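Local coordinates for protein spectinomycin 9-adenylyltransferase (Enterococcus faecalis, PDB 6SXJ) that transfers an adenylyl group from ATP to the 9-hydroxyl of spectinomycin and so makes bacteria resistant to that antibiotic but not to streptomycin, at residues 128-131 and 132-135; 156-159 and 160-163; 188-191 and 192-196. One frame throughout, in Å; residues are numbered along the deposited sequence.

Interaction 1: residues 128-131 and 132-135; sequences SDLT and IMLY
The carbonyl oxygen of Asp129 is gripped by two backbone donors of the next turn. Ile132 N binds Asp129 O at 3.0 Å, from well above the carbonyl plane. Met133 N reaches Asp129 O at 3.3 Å and lies in that plane. One oxygen thus takes an i+3 and an i+4 bond, as is common near the N-terminal end of a helix. Regular i+4 bonding follows. Leu134 N donates to Leu130 O at 2.8 Å, almost straight at 177°, and Tyr135 N donates to Thr131 O.

Leu130 carries the apolar side of the contact. Its CG stands anti to the backbone N (chi1 178°), and this sends the branch along the helix toward the next turn. There Leu130 CD1 lies 3.8 Å from Leu134 CG, and the two side chains pass at a slant. The same methyl meets Met133 CE at 4.0 Å. The Met133 chain is bent at its last torsion (chi3 38°), with SD beside Leu130 CA and CD1. Strand 85-91 touches this face through Thr88 and Ile90.

On another side, Asp129 and Ile132 run alongside each other and point the same way. Ile132 CD1 sits 4.0 Å from Asp129 OD1. Ala165 and Ser169 of helix 159-173 lie next to this pair. Thr131 is buried, and its OG1 is hydrogen-bonded to His100 ND1.

Four successive amides, from Ile132 to Tyr135, are bonded to carbonyls of residues 129-131. The turn satisfies these polar atoms, while Leu130 and Leu134 face Ile90 and join helix 130-139 to the sheet of the nucleotidyltransferase domain.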
# COMPACT_ATOMS: atom_id res chain seq x y z
N SER A 128 -9.92 0.58 6.18
CA SER A 128 -9.56 -0.67 6.84
C SER A 128 -8.17 -1.14 6.43
O SER A 128 -7.47 -1.78 7.22
CB SER A 128 -10.60 -1.75 6.53
OG SER A 128 -10.00 -3.02 6.48
N ASP A 129 -7.76 -0.84 5.19
CA ASP A 129 -6.45 -1.29 4.73
C ASP A 129 -5.32 -0.59 5.48
O ASP A 129 -4.23 -1.15 5.62
CB ASP A 129 -6.31 -1.05 3.23
CG ASP A 129 -6.96 -2.14 2.41
OD1 ASP A 129 -6.96 -3.30 2.86
OD2 ASP A 129 -7.46 -1.84 1.31
N LEU A 130 -5.57 0.63 5.97
CA LEU A 130 -4.54 1.35 6.71
C LEU A 130 -4.15 0.63 7.99
O LEU A 130 -3.05 0.83 8.50
CB LEU A 130 -5.04 2.76 7.03
CG LEU A 130 -4.12 3.65 7.85
CD1 LEU A 130 -2.81 3.94 7.14
CD2 LEU A 130 -4.85 4.95 8.18
N THR A 131 -5.03 -0.23 8.51
CA THR A 131 -4.65 -1.01 9.69
C THR A 131 -3.50 -1.96 9.37
O THR A 131 -2.67 -2.24 10.24
CB THR A 131 -5.86 -1.79 10.22
OG1 THR A 131 -6.78 -0.87 10.83
CG2 THR A 131 -5.42 -2.82 11.25
N ILE A 132 -3.46 -2.50 8.15
CA ILE A 132 -2.36 -3.37 7.76
C ILE A 132 -1.10 -2.57 7.51
O ILE A 132 0.01 -3.04 7.77
CB ILE A 132 -2.77 -4.18 6.52
CG1 ILE A 132 -4.15 -4.82 6.74
CG2 ILE A 132 -1.75 -5.26 6.22
CD1 ILE A 132 -4.76 -5.37 5.47
N MET A 133 -1.25 -1.35 7.00
CA MET A 133 -0.11 -0.48 6.75
C MET A 133 0.53 -0.06 8.07
O MET A 133 1.74 -0.22 8.26
CB MET A 133 -0.55 0.74 5.95
CG MET A 133 -1.37 0.40 4.73
SD MET A 133 -2.00 1.83 3.85
CE MET A 133 -0.62 2.98 3.99
N LEU A 134 -0.27 0.49 8.98
CA LEU A 134 0.26 0.89 10.28
C LEU A 134 0.89 -0.29 11.00
O LEU A 134 1.90 -0.14 11.69
CB LEU A 134 -0.85 1.52 11.12
CG LEU A 134 -1.53 2.76 10.55
CD1 LEU A 134 -2.64 3.25 11.47
CD2 LEU A 134 -0.50 3.86 10.30
N TYR A 135 0.30 -1.48 10.86
CA TYR A 135 0.91 -2.67 11.44
C TYR A 135 2.25 -2.95 10.77
O TYR A 135 3.26 -3.20 11.45
CB TYR A 135 -0.03 -3.86 11.29
CG TYR A 135 0.52 -5.15 11.86
CD1 TYR A 135 0.34 -5.47 13.19
CD2 TYR A 135 1.22 -6.04 11.05
CE1 TYR A 135 0.84 -6.65 13.72
CE2 TYR A 135 1.72 -7.22 11.56
CZ TYR A 135 1.53 -7.52 12.89
OH TYR A 135 2.04 -8.69 13.40

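Interaction 2: residues 156-159 and 160-163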
# COMPACT_ATOMS: atom_id res chain seq x y z
N ASP A 156 -0.60 0.44 20.48
CA ASP A 156 -0.54 -0.97 20.13
C ASP A 156 -1.74 -1.31 19.25
O ASP A 156 -2.87 -0.92 19.56
CB ASP A 156 -0.52 -1.83 21.39
CG ASP A 156 0.70 -1.57 22.26
OD1 ASP A 156 1.60 -0.81 21.82
OD2 ASP A 156 0.77 -2.13 23.37
N ILE A 157 -1.49 -1.99 18.15
CA ILE A 157 -2.56 -2.36 17.22
C ILE A 157 -2.78 -3.87 17.36
O ILE A 157 -1.89 -4.66 17.01
CB ILE A 157 -2.22 -1.97 15.78
CG1 ILE A 157 -1.82 -0.50 15.70
CG2 ILE A 157 -3.43 -2.24 14.87
CD1 ILE A 157 -1.35 -0.06 14.33
N PRO A 158 -3.94 -4.31 17.84
CA PRO A 158 -4.17 -5.75 17.99
C PRO A 158 -4.11 -6.44 16.64
O PRO A 158 -4.70 -5.98 15.66
CB PRO A 158 -5.57 -5.83 18.60
CG PRO A 158 -6.25 -4.57 18.16
CD PRO A 158 -5.16 -3.52 18.12
N PHE A 159 -3.37 -7.55 16.59
CA PHE A 159 -3.32 -8.32 15.35
C PHE A 159 -4.70 -8.82 14.95
O PHE A 159 -4.93 -9.09 13.76
CB PHE A 159 -2.37 -9.49 15.49
CG PHE A 159 -2.22 -10.29 14.24
CD1 PHE A 159 -2.93 -11.47 14.08
CD2 PHE A 159 -1.38 -9.87 13.23
CE1 PHE A 159 -2.79 -12.21 12.92
CE2 PHE A 159 -1.24 -10.62 12.08
CZ PHE A 159 -1.94 -11.79 11.92
N SER A 160 -5.62 -8.96 15.90
CA SER A 160 -6.98 -9.34 15.55
C SER A 160 -7.60 -8.33 14.59
O SER A 160 -8.32 -8.71 13.65
CB SER A 160 -7.83 -9.47 16.82
OG SER A 160 -8.17 -8.20 17.35
N ASP A 161 -7.32 -7.04 14.79
CA ASP A 161 -7.81 -6.03 13.86
C ASP A 161 -7.15 -6.16 12.50
O ASP A 161 -7.77 -5.87 11.48
CB ASP A 161 -7.58 -4.63 14.43
CG ASP A 161 -8.64 -4.21 15.41
OD1 ASP A 161 -8.32 -3.46 16.35
OD2 ASP A 161 -9.80 -4.64 15.26
N VAL A 162 -5.89 -6.61 12.47
CA VAL A 162 -5.23 -6.86 11.19
C VAL A 162 -5.93 -8.01 10.47
O VAL A 162 -6.11 -8.00 9.25
CB VAL A 162 -3.74 -7.15 11.41
CG1 VAL A 162 -3.14 -7.68 10.13
CG2 VAL A 162 -3.01 -5.89 11.89
N ARG A 163 -6.34 -9.01 11.22
CA ARG A 163 -7.11 -10.09 10.62
C ARG A 163 -8.45 -9.58 10.08
O ARG A 163 -8.83 -9.86 8.93
CB ARG A 163 -7.33 -11.17 11.67
CG ARG A 163 -6.06 -11.87 12.16
CD ARG A 163 -6.38 -13.32 12.58
NE ARG A 163 -5.16 -14.09 12.75
CZ ARG A 163 -5.02 -15.09 13.61
NH1 ARG A 163 -6.04 -15.42 14.37
NH2 ARG A 163 -3.86 -15.71 13.72
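Pro158 is the N-cap of helix 159-173, and its carbonyl oxygen accepts two weak bonds, from Asp161 N at 3.0 Å and from Val162 N at 3.5 Å. The first firm i+4 bond is Arg163 N to Phe159 O, at 2.9 Å.

The Phe159 side chain leans along the helix. Its CG is anti to the backbone N (chi1 -177°), which carries the ring out between Val162 and Arg163. Arg163 comes to the ring at its edge. Arg163 NE is modelled 3.0 Å from Phe159 CE1, near the ring plane. This is very tight and its exact length is doubtful; it is neither a cation-pi contact nor a bond. Arg163 CG lies 3.4 Å from Phe159 CE1. The guanidinium is turned 80° from the ring, so the two flat groups do not stack. Val162 CG1 approaches Phe159 CE2 obliquely, at 4.0 Å.

Helix 159-173 belongs to the aminoglycoside adenylyltransferase C-terminal domain, and here the chain turns from loop into that helix.

The proline ring packs against Asp161. Pro158 CG is modelled 3.0 Å from Asp161 OD1, a tight approach of uncertain exact length. The buried carboxylate is held at both oxygens by other partners: OD1 is hydrogen-bonded to Trp98 NE1, and OD2 forms a salt bridge with Arg164 NH2. On the exposed side, Ser160 OG rests 3.7 Å from Pro158 CB.

Interaction 3: residues 188-191 and 192-196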
# COMPACT_ATOMS: atom_id res chain seq x y z
N LEU A 188 -4.14 -11.82 -2.61
CA LEU A 188 -4.62 -12.95 -1.83
C LEU A 188 -3.46 -13.84 -1.40
O LEU A 188 -3.44 -14.34 -0.27
CB LEU A 188 -5.64 -13.75 -2.63
CG LEU A 188 -7.04 -13.15 -2.80
CD1 LEU A 188 -7.79 -13.94 -3.85
CD2 LEU A 188 -7.80 -13.13 -1.51
N CYS A 189 -2.50 -14.07 -2.29
CA CYS A 189 -1.32 -14.85 -1.91
C CYS A 189 -0.55 -14.16 -0.79
O CYS A 189 -0.20 -14.79 0.22
CB CYS A 189 -0.41 -15.05 -3.13
SG CYS A 189 -1.07 -16.19 -4.36
N ARG A 190 -0.28 -12.86 -0.94
CA ARG A 190 0.26 -12.08 0.16
C ARG A 190 -0.64 -12.21 1.39
O ARG A 190 -0.16 -12.47 2.50
CB ARG A 190 0.39 -10.61 -0.25
CG ARG A 190 1.20 -9.75 0.71
CD ARG A 190 1.10 -8.26 0.39
NE ARG A 190 -0.24 -7.71 0.62
CZ ARG A 190 -0.78 -7.50 1.82
NH1 ARG A 190 -0.10 -7.78 2.92
NH2 ARG A 190 -2.01 -6.99 1.91
N MET A 191 -1.95 -12.04 1.19
CA MET A 191 -2.91 -12.10 2.31
C MET A 191 -2.77 -13.39 3.09
O MET A 191 -2.89 -13.39 4.33
CB MET A 191 -4.33 -11.99 1.77
CG MET A 191 -4.80 -10.61 1.40
SD MET A 191 -6.57 -10.66 1.14
CE MET A 191 -7.00 -8.93 1.12
N ILE A 192 -2.53 -14.51 2.41
CA ILE A 192 -2.51 -15.81 3.06
C ILE A 192 -1.26 -15.95 3.92
O ILE A 192 -1.32 -16.37 5.08
CB ILE A 192 -2.60 -16.93 2.01
CG1 ILE A 192 -4.04 -17.05 1.50
CG2 ILE A 192 -2.12 -18.24 2.60
CD1 ILE A 192 -4.17 -17.81 0.20
N LEU A 193 -0.11 -15.55 3.37
CA LEU A 193 1.13 -15.62 4.12
C LEU A 193 1.03 -14.87 5.44
O LEU A 193 1.26 -15.45 6.50
CB LEU A 193 2.28 -15.08 3.28
CG LEU A 193 2.78 -16.08 2.23
CD1 LEU A 193 3.88 -15.50 1.36
CD2 LEU A 193 3.23 -17.37 2.88
N THR A 194 0.61 -13.60 5.39
CA THR A 194 0.64 -12.78 6.58
C THR A 194 -0.34 -13.28 7.64
O THR A 194 -0.06 -13.15 8.83
CB THR A 194 0.38 -11.31 6.24
OG1 THR A 194 0.13 -10.62 7.46
CG2 THR A 194 -0.77 -11.15 5.30
N MET A 195 -1.45 -13.93 7.25
CA MET A 195 -2.37 -14.41 8.27
C MET A 195 -1.86 -15.65 8.97
O MET A 195 -2.28 -15.89 10.10
CB MET A 195 -3.75 -14.71 7.72
CG MET A 195 -4.75 -14.97 8.79
SD MET A 195 -6.32 -14.17 8.54
CE MET A 195 -5.88 -12.52 8.93
N ASP A 196 -0.92 -16.40 8.38
CA ASP A 196 -0.34 -17.54 9.09
C ASP A 196 0.93 -17.10 9.80
O ASP A 196 0.87 -16.74 10.98
CB ASP A 196 -0.06 -18.71 8.15
CG ASP A 196 -0.27 -20.04 8.82
OD1 ASP A 196 -1.10 -20.83 8.35
OD2 ASP A 196 0.39 -20.30 9.84
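Arg190 and Thr194 sit one turn apart, and their side chains slant across each other. The Arg190 chain leaves with CG anti to the backbone N (chi1 -168°) and then bends at chi3. The bend brings the guanidinium back alongside the helix, with Arg190 NH1 4.2 Å from Thr194 CG2. It is a loose contact of a methyl with a charged group. Ile200, in the loop after this helix, touches both side chains.

The threonine methyl mainly faces the backbone. Thr194 CG2 stands between its own N and carbonyl carbon. It lies 3.2 Å from Arg190 O and equally far from Met191 O, so it is wedged against two carbonyls of the preceding turn. Thr194 N meanwhile donates to Arg190 O at 3.2 Å and 172°.

Ile192 behaves in a similar way on another side. Its CG1 is anti to the carbonyl carbon (chi1 -76°) and turns back over the previous turn. Ile192 CG1 comes to 3.3 Å from Leu188 O, which also accepts the bond from Ile192 N at 2.8 Å. Leu193 turns its branch toward Ala206, Ala209 and Val210 of helix 203-212. Its CG is 3.8 Å from Cys189 O, and Leu193 N donates to that oxygen.

Around the helix, the outer ends of these side chains serve different neighbours. Met191 and Met195 meet helix 159-173, at Ser169 and Arg163. Ile192 and Met191 meet Leu252 of helix 241-253. Cys189 meets Val210 as well.

The chemistry is thus mainly backbone bonding inside helix 181-196, with aliphatic carbons close to carbonyl oxygens. The long apolar side chains are turned outward to three other helices, consistent with a helix packed among others in the C-terminal domain.

The three contacts follow one another along the chain: 128-135 first, then 156-163, then 188-196. Interaction 1 lies on helix 130-139, beside the mixed sheet of the nucleotidyltransferase domain. Interactions 2 and 3 lie in the C-terminal domain, at the start of helix 159-173 and in the last turns of helix 181-196. The centres of interactions 1 and 2 are about 9 Å apart, and Tyr135 packs on Val162 and Phe159. The centres of interactions 2 and 3 are about 15 Å apart, yet Phe159 CZ lies near Thr194 O. Interactions 1 and 3 do not touch. Helix 159-173 touches both helix 130-139 and helix 181-196, and so probably helps join the two domains.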